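Local coordinates for protein TASOR (Homo sapiens, PDB 6TL1) that forms, in this piece, the pseudo-PARP domain of TASOR, a HUSH complex component that maintains epigenetic silencing at H3K9me3-rich loci, at residues A[19-24]-A[129-134]; A[105-110]-A[194-199]. All coordinates share one frame; numbering follows the deposited sequence.

Contact 1: A[19-24]-A[129-134]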
loop_
_atom_site.group_PDB
_atom_site.type_symbol
_atom_site.label_atom_id
_atom_site.label_comp_id
_atom_site.label_asym_id
_atom_site.label_seq_id
_atom_site.Cartn_x
_atom_site.Cartn_y
_atom_site.Cartn_z
ATOM N N ASN A 19 -7.948 11.151 -8.093
ATOM C CA ASN A 19 -6.692 11.729 -8.565
ATOM C C ASN A 19 -5.486 11.035 -7.950
ATOM O O ASN A 19 -4.426 10.984 -8.583
ATOM C CB ASN A 19 -6.592 13.224 -8.256
ATOM C CG ASN A 19 -7.467 14.066 -9.165
ATOM O OD1 ASN A 19 -7.944 13.580 -10.166
ATOM N ND2 ASN A 19 -7.644 15.343 -8.831
ATOM N N ILE A 20 -5.617 10.529 -6.721
ATOM C CA ILE A 20 -4.540 9.734 -6.131
ATOM C C ILE A 20 -4.292 8.493 -6.982
ATOM O O ILE A 20 -3.146 8.161 -7.309
ATOM C CB ILE A 20 -4.891 9.358 -4.681
ATOM C CG1 ILE A 20 -5.018 10.618 -3.807
ATOM C CG2 ILE A 20 -3.832 8.405 -4.099
ATOM C CD1 ILE A 20 -5.700 10.330 -2.506
ATOM N N LEU A 21 -5.365 7.831 -7.413
ATOM C CA LEU A 21 -5.201 6.652 -8.265
ATOM C C LEU A 21 -4.622 7.018 -9.628
ATOM O O LEU A 21 -3.643 6.407 -10.075
ATOM C CB LEU A 21 -6.542 5.941 -8.431
ATOM C CG LEU A 21 -7.145 5.391 -7.129
ATOM C CD1 LEU A 21 -8.636 5.238 -7.276
ATOM C CD2 LEU A 21 -6.515 4.069 -6.739
ATOM N N HIS A 22 -5.194 8.032 -10.294
ATOM C CA HIS A 22 -4.741 8.405 -11.635
ATOM C C HIS A 22 -3.286 8.840 -11.649
ATOM O O HIS A 22 -2.598 8.672 -12.658
ATOM C CB HIS A 22 -5.611 9.534 -12.207
ATOM C CG HIS A 22 -6.955 9.083 -12.666
ATOM N ND1 HIS A 22 -7.938 9.965 -13.066
ATOM C CD2 HIS A 22 -7.479 7.842 -12.805
ATOM C CE1 HIS A 22 -9.012 9.285 -13.433
ATOM N NE2 HIS A 22 -8.760 7.996 -13.283
ATOM N N SER A 23 -2.815 9.456 -10.578
ATOM C CA SER A 23 -1.431 9.898 -10.547
ATOM C C SER A 23 -0.461 8.791 -10.130
ATOM O O SER A 23 0.746 9.037 -10.075
ATOM C CB SER A 23 -1.306 11.106 -9.623
ATOM O OG SER A 23 -1.536 10.716 -8.290
ATOM N N SER A 24 -0.955 7.589 -9.818
ATOM C CA SER A 24 -0.131 6.531 -9.239
ATOM C C SER A 24 -0.058 5.291 -10.128
ATOM O O SER A 24 0.256 4.198 -9.645
ATOM C CB SER A 24 -0.666 6.154 -7.858
ATOM O OG SER A 24 -0.839 7.314 -7.052
ATOM N N VAL A 129 -10.430 -1.430 -4.004
ATOM C CA VAL A 129 -9.047 -1.054 -3.735
ATOM C C VAL A 129 -9.039 -0.142 -2.516
ATOM O O VAL A 129 -9.727 0.888 -2.503
ATOM C CB VAL A 129 -8.394 -0.365 -4.943
ATOM C CG1 VAL A 129 -6.967 0.018 -4.626
ATOM C CG2 VAL A 129 -8.452 -1.278 -6.164
ATOM N N VAL A 130 -8.283 -0.535 -1.488
ATOM C CA VAL A 130 -8.036 0.310 -0.321
ATOM C C VAL A 130 -6.804 1.157 -0.595
ATOM O O VAL A 130 -5.778 0.656 -1.072
ATOM C CB VAL A 130 -7.871 -0.522 0.964
ATOM C CG1 VAL A 130 -7.555 0.387 2.182
ATOM C CG2 VAL A 130 -9.157 -1.258 1.282
ATOM N N ILE A 131 -6.942 2.459 -0.388
ATOM C CA ILE A 131 -5.840 3.401 -0.482
ATOM C C ILE A 131 -5.343 3.662 0.931
ATOM O O ILE A 131 -6.103 4.132 1.790
ATOM C CB ILE A 131 -6.269 4.709 -1.164
ATOM C CG1 ILE A 131 -6.735 4.446 -2.608
ATOM C CG2 ILE A 131 -5.155 5.757 -1.062
ATOM C CD1 ILE A 131 -7.241 5.695 -3.325
ATOM N N PHE A 132 -4.072 3.351 1.170
ATOM C CA PHE A 132 -3.430 3.598 2.454
ATOM C C PHE A 132 -2.569 4.838 2.365
ATOM O O PHE A 132 -1.860 5.039 1.375
ATOM C CB PHE A 132 -2.541 2.424 2.870
ATOM C CG PHE A 132 -3.290 1.169 3.136
ATOM C CD1 PHE A 132 -3.531 0.266 2.121
ATOM C CD2 PHE A 132 -3.764 0.892 4.413
ATOM C CE1 PHE A 132 -4.226 -0.908 2.375
ATOM C CE2 PHE A 132 -4.468 -0.264 4.672
ATOM C CZ PHE A 132 -4.707 -1.167 3.645
ATOM N N LYS A 133 -2.589 5.646 3.419
ATOM C CA LYS A 133 -1.523 6.613 3.575
ATOM C C LYS A 133 -0.387 5.917 4.317
ATOM O O LYS A 133 -0.618 5.072 5.186
ATOM C CB LYS A 133 -1.978 7.876 4.309
ATOM C CG LYS A 133 -2.321 7.729 5.772
ATOM C CD LYS A 133 -2.568 9.121 6.372
ATOM C CE LYS A 133 -3.050 9.070 7.825
ATOM N NZ LYS A 133 -3.440 10.442 8.299
ATOM N N ILE A 134 0.843 6.220 3.909
ATOM C CA ILE A 134 2.027 5.552 4.426
ATOM C C ILE A 134 3.098 6.599 4.653
ATOM O O ILE A 134 3.059 7.695 4.090
ATOM C CB ILE A 134 2.572 4.460 3.474
ATOM C CG1 ILE A 134 2.879 5.088 2.104
ATOM C CG2 ILE A 134 1.577 3.327 3.367
ATOM C CD1 ILE A 134 3.494 4.135 1.087
#
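Helix-on-sheet packing in the pseudo-PARP domain of TASOR brings the last turn of helix 12-22 against strand 126-134, and one strand residue, I131, receives both helix side chains. Its terminal methyl CD1 runs into the isobutyl group of L21, 3.8 Å from CG and 3.9 Å from CD2, so the methyl lies against the fork of the leucine. I131 CG1 stands opposite its own carbonyl carbon (chi1 -62°), an orientation that leaves CG2 on a separate flank of the same side chain. That second branch meets I20, methyl to methyl, with I20 CG2 and I131 CG2 4.2 Å apart. The two branches of a single beta-branched residue thus serve two consecutive residues of the helix. The leucine and isoleucine side chains cross at a slant, and no hydrogen bond joins the two segments.

Strand 126-134 lies between strands 199-209 and 71-77 in the five-stranded antiparallel sheet, and the helix rests on one face of it. I20 also touches Y72 and Y202, and L21 touches V205, which spreads the helix over all three of these strands. Alternation along the strand turns F132 away from the helix; V130 CG1 lies 3.5 Å above the plane of its ring, displaced toward the rim.

At the end of the helix, S23 N donates to N19 O at 3.0 Å. Just beyond the last turn, the backbone of S24 is hydrogen-bonded to A113.

Contact 2: A[105-110]-A[194-199]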
loop_
_atom_site.group_PDB
_atom_site.type_symbol
_atom_site.label_atom_id
_atom_site.label_comp_id
_atom_site.label_asym_id
_atom_site.label_seq_id
_atom_site.Cartn_x
_atom_site.Cartn_y
_atom_site.Cartn_z
ATOM N N MET A 105 6.074 -11.353 8.815
ATOM C CA MET A 105 6.785 -10.331 9.564
ATOM C C MET A 105 6.503 -8.911 9.095
ATOM O O MET A 105 6.894 -7.965 9.786
ATOM C CB MET A 105 8.297 -10.601 9.510
ATOM C CG MET A 105 8.679 -11.885 10.248
ATOM S SD MET A 105 10.456 -12.154 10.403
ATOM C CE MET A 105 10.901 -12.793 8.809
ATOM N N GLY A 106 5.856 -8.736 7.942
ATOM C CA GLY A 106 5.586 -7.424 7.396
ATOM C C GLY A 106 4.322 -7.459 6.568
ATOM O O GLY A 106 3.686 -8.504 6.408
ATOM N N VAL A 107 3.947 -6.294 6.052
ATOM C CA VAL A 107 2.761 -6.163 5.219
ATOM C C VAL A 107 3.180 -5.600 3.871
ATOM O O VAL A 107 4.046 -4.722 3.793
ATOM C CB VAL A 107 1.680 -5.296 5.904
ATOM C CG1 VAL A 107 1.392 -5.851 7.315
ATOM C CG2 VAL A 107 2.092 -3.829 5.979
ATOM N N TYR A 108 2.584 -6.124 2.809
ATOM C CA TYR A 108 2.938 -5.756 1.444
ATOM C C TYR A 108 1.860 -4.854 0.848
ATOM O O TYR A 108 0.674 -5.180 0.913
ATOM C CB TYR A 108 3.098 -7.008 0.583
ATOM C CG TYR A 108 4.418 -7.731 0.715
ATOM C CD1 TYR A 108 5.492 -7.380 -0.090
ATOM C CD2 TYR A 108 4.579 -8.789 1.606
ATOM C CE1 TYR A 108 6.682 -8.025 -0.004
ATOM C CE2 TYR A 108 5.788 -9.461 1.696
ATOM C CZ TYR A 108 6.835 -9.070 0.888
ATOM O OH TYR A 108 8.052 -9.710 0.933
ATOM N N LEU A 109 2.271 -3.738 0.254
ATOM C CA LEU A 109 1.358 -2.840 -0.451
ATOM C C LEU A 109 1.893 -2.553 -1.850
ATOM O O LEU A 109 3.102 -2.451 -2.045
ATOM C CB LEU A 109 1.165 -1.505 0.320
ATOM C CG LEU A 109 0.547 -1.585 1.721
ATOM C CD1 LEU A 109 0.481 -0.236 2.381
ATOM C CD2 LEU A 109 -0.871 -2.113 1.580
ATOM N N SER A 110 0.980 -2.405 -2.822
ATOM C CA SER A 110 1.376 -2.069 -4.191
ATOM C C SER A 110 1.770 -0.604 -4.286
ATOM O O SER A 110 1.104 0.276 -3.732
ATOM C CB SER A 110 0.240 -2.320 -5.190
ATOM O OG SER A 110 0.036 -3.683 -5.470
ATOM N N ARG A 194 2.339 -6.910 14.971
ATOM C CA ARG A 194 1.538 -7.522 13.925
ATOM C C ARG A 194 0.880 -6.482 13.029
ATOM O O ARG A 194 0.434 -6.822 11.928
ATOM C CB ARG A 194 0.473 -8.451 14.512
ATOM C CG ARG A 194 1.039 -9.715 15.137
ATOM C CD ARG A 194 -0.011 -10.806 15.269
ATOM N NE ARG A 194 -0.421 -11.304 13.956
ATOM C CZ ARG A 194 -1.615 -11.116 13.402
ATOM N NH1 ARG A 194 -2.558 -10.436 14.044
ATOM N NH2 ARG A 194 -1.864 -11.615 12.197
ATOM N N ARG A 195 0.820 -5.217 13.462
ATOM C CA ARG A 195 0.272 -4.141 12.645
ATOM C C ARG A 195 1.224 -2.947 12.679
ATOM O O ARG A 195 1.293 -2.237 13.691
ATOM C CB ARG A 195 -1.119 -3.725 13.121
ATOM C CG ARG A 195 -1.682 -2.549 12.314
ATOM C CD ARG A 195 -3.070 -2.153 12.756
ATOM N NE ARG A 195 -3.141 -1.925 14.190
ATOM C CZ ARG A 195 -2.726 -0.814 14.795
ATOM N NH1 ARG A 195 -2.180 0.179 14.099
ATOM N NH2 ARG A 195 -2.839 -0.699 16.113
ATOM N N PRO A 196 1.969 -2.705 11.599
ATOM C CA PRO A 196 2.810 -1.502 11.553
ATOM C C PRO A 196 1.934 -0.267 11.587
ATOM O O PRO A 196 0.893 -0.220 10.932
ATOM C CB PRO A 196 3.541 -1.630 10.208
ATOM C CG PRO A 196 3.462 -3.092 9.863
ATOM C CD PRO A 196 2.112 -3.522 10.384
ATOM N N ARG A 197 2.349 0.731 12.366
ATOM C CA ARG A 197 1.498 1.898 12.565
ATOM C C ARG A 197 1.713 3.012 11.546
ATOM O O ARG A 197 0.882 3.934 11.487
ATOM C CB ARG A 197 1.670 2.488 13.971
ATOM C CG ARG A 197 1.635 1.505 15.144
ATOM C CD ARG A 197 2.123 2.192 16.429
ATOM N NE ARG A 197 3.562 2.340 16.459
ATOM C CZ ARG A 197 4.205 3.120 17.320
ATOM N NH1 ARG A 197 5.529 3.198 17.290
ATOM N NH2 ARG A 197 3.528 3.876 18.172
ATOM N N HIS A 198 2.768 2.946 10.728
ATOM C CA HIS A 198 2.986 3.944 9.687
ATOM C C HIS A 198 2.296 3.569 8.374
ATOM O O HIS A 198 2.647 4.091 7.314
ATOM C CB HIS A 198 4.490 4.211 9.496
ATOM C CG HIS A 198 5.341 2.986 9.358
ATOM N ND1 HIS A 198 5.306 1.937 10.254
ATOM C CD2 HIS A 198 6.304 2.670 8.454
ATOM C CE1 HIS A 198 6.178 1.015 9.889
ATOM N NE2 HIS A 198 6.794 1.431 8.795
ATOM N N VAL A 199 1.295 2.702 8.454
ATOM C CA VAL A 199 0.372 2.355 7.387
ATOM C C VAL A 199 -1.034 2.574 7.925
ATOM O O VAL A 199 -1.380 2.043 8.986
ATOM C CB VAL A 199 0.555 0.894 6.946
ATOM C CG1 VAL A 199 -0.560 0.478 6.026
ATOM C CG2 VAL A 199 1.946 0.702 6.295
#
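V107 sets its two methyls against the ring of P196: CG1 approaches CD at 3.9 Å, while CG2 comes to 4.2 Å from CG. The valine methyls thus bear on the CG-CD bond of the pyrrolidine, meeting the ring at two adjacent carbons. With chi1 at -53°, V107 CG1 lies opposite the carbonyl carbon and CG2 falls between the backbone N and that carbon; together they present a two-pronged end to the proline.

Two residues along strand 107-110 a second, single-methyl contact follows. L109 extends CD1 to CG1 of V199, 3.9 Å away, tip to tip. V199 CG1 is trans to its backbone N (chi1 170°), which places that methyl at the leucine. The intervening Y108 turns away from the interface, to the side where its ring meets that of Y183 and its hydroxyl is hydrogen-bonded at G101 O and L100 N.

In the pseudo-PARP domain this contact joins two sheets. Strand 107-110 is an edge of the four-stranded mixed sheet, paired through its backbone with strand 181-184, whose F184 touches both V107 and V199. Residues 194-198 end the loop that leads into strand 199-209 of the antiparallel sheet, of which V199 is the first residue. All four touching residues are buried, and the join is made of apolar groups, with no hydrogen bond across it.

Polar groups of the loop find their partners in other directions: R195 makes a salt bridge with E50, R197 makes salt bridges with E57 and E186, and H198 NE2 is hydrogen-bonded to E158 O.

How the contacts relate
From the N terminus, segment 19-24, on helix 12-22, is joined to segment 129-134 across 104 intervening residues, where contact 1 closes. Strand 107-110 lies inside that span, but contact 2 closes only at 194-199, beyond the end of contact 1, so the two loops cross. Their centres are about 16 Å apart. Strand 126-134 bridges the two contacts: I131 faces the helix, while F132 and I134 point to the other side and pack on contact 2. There F132 CD1 packs on L109 CD2 at 3.6 Å, and F132 CD2 on V199 CG1 at 3.6 Å. Helix, antiparallel sheet and mixed sheet are thereby layered in that order.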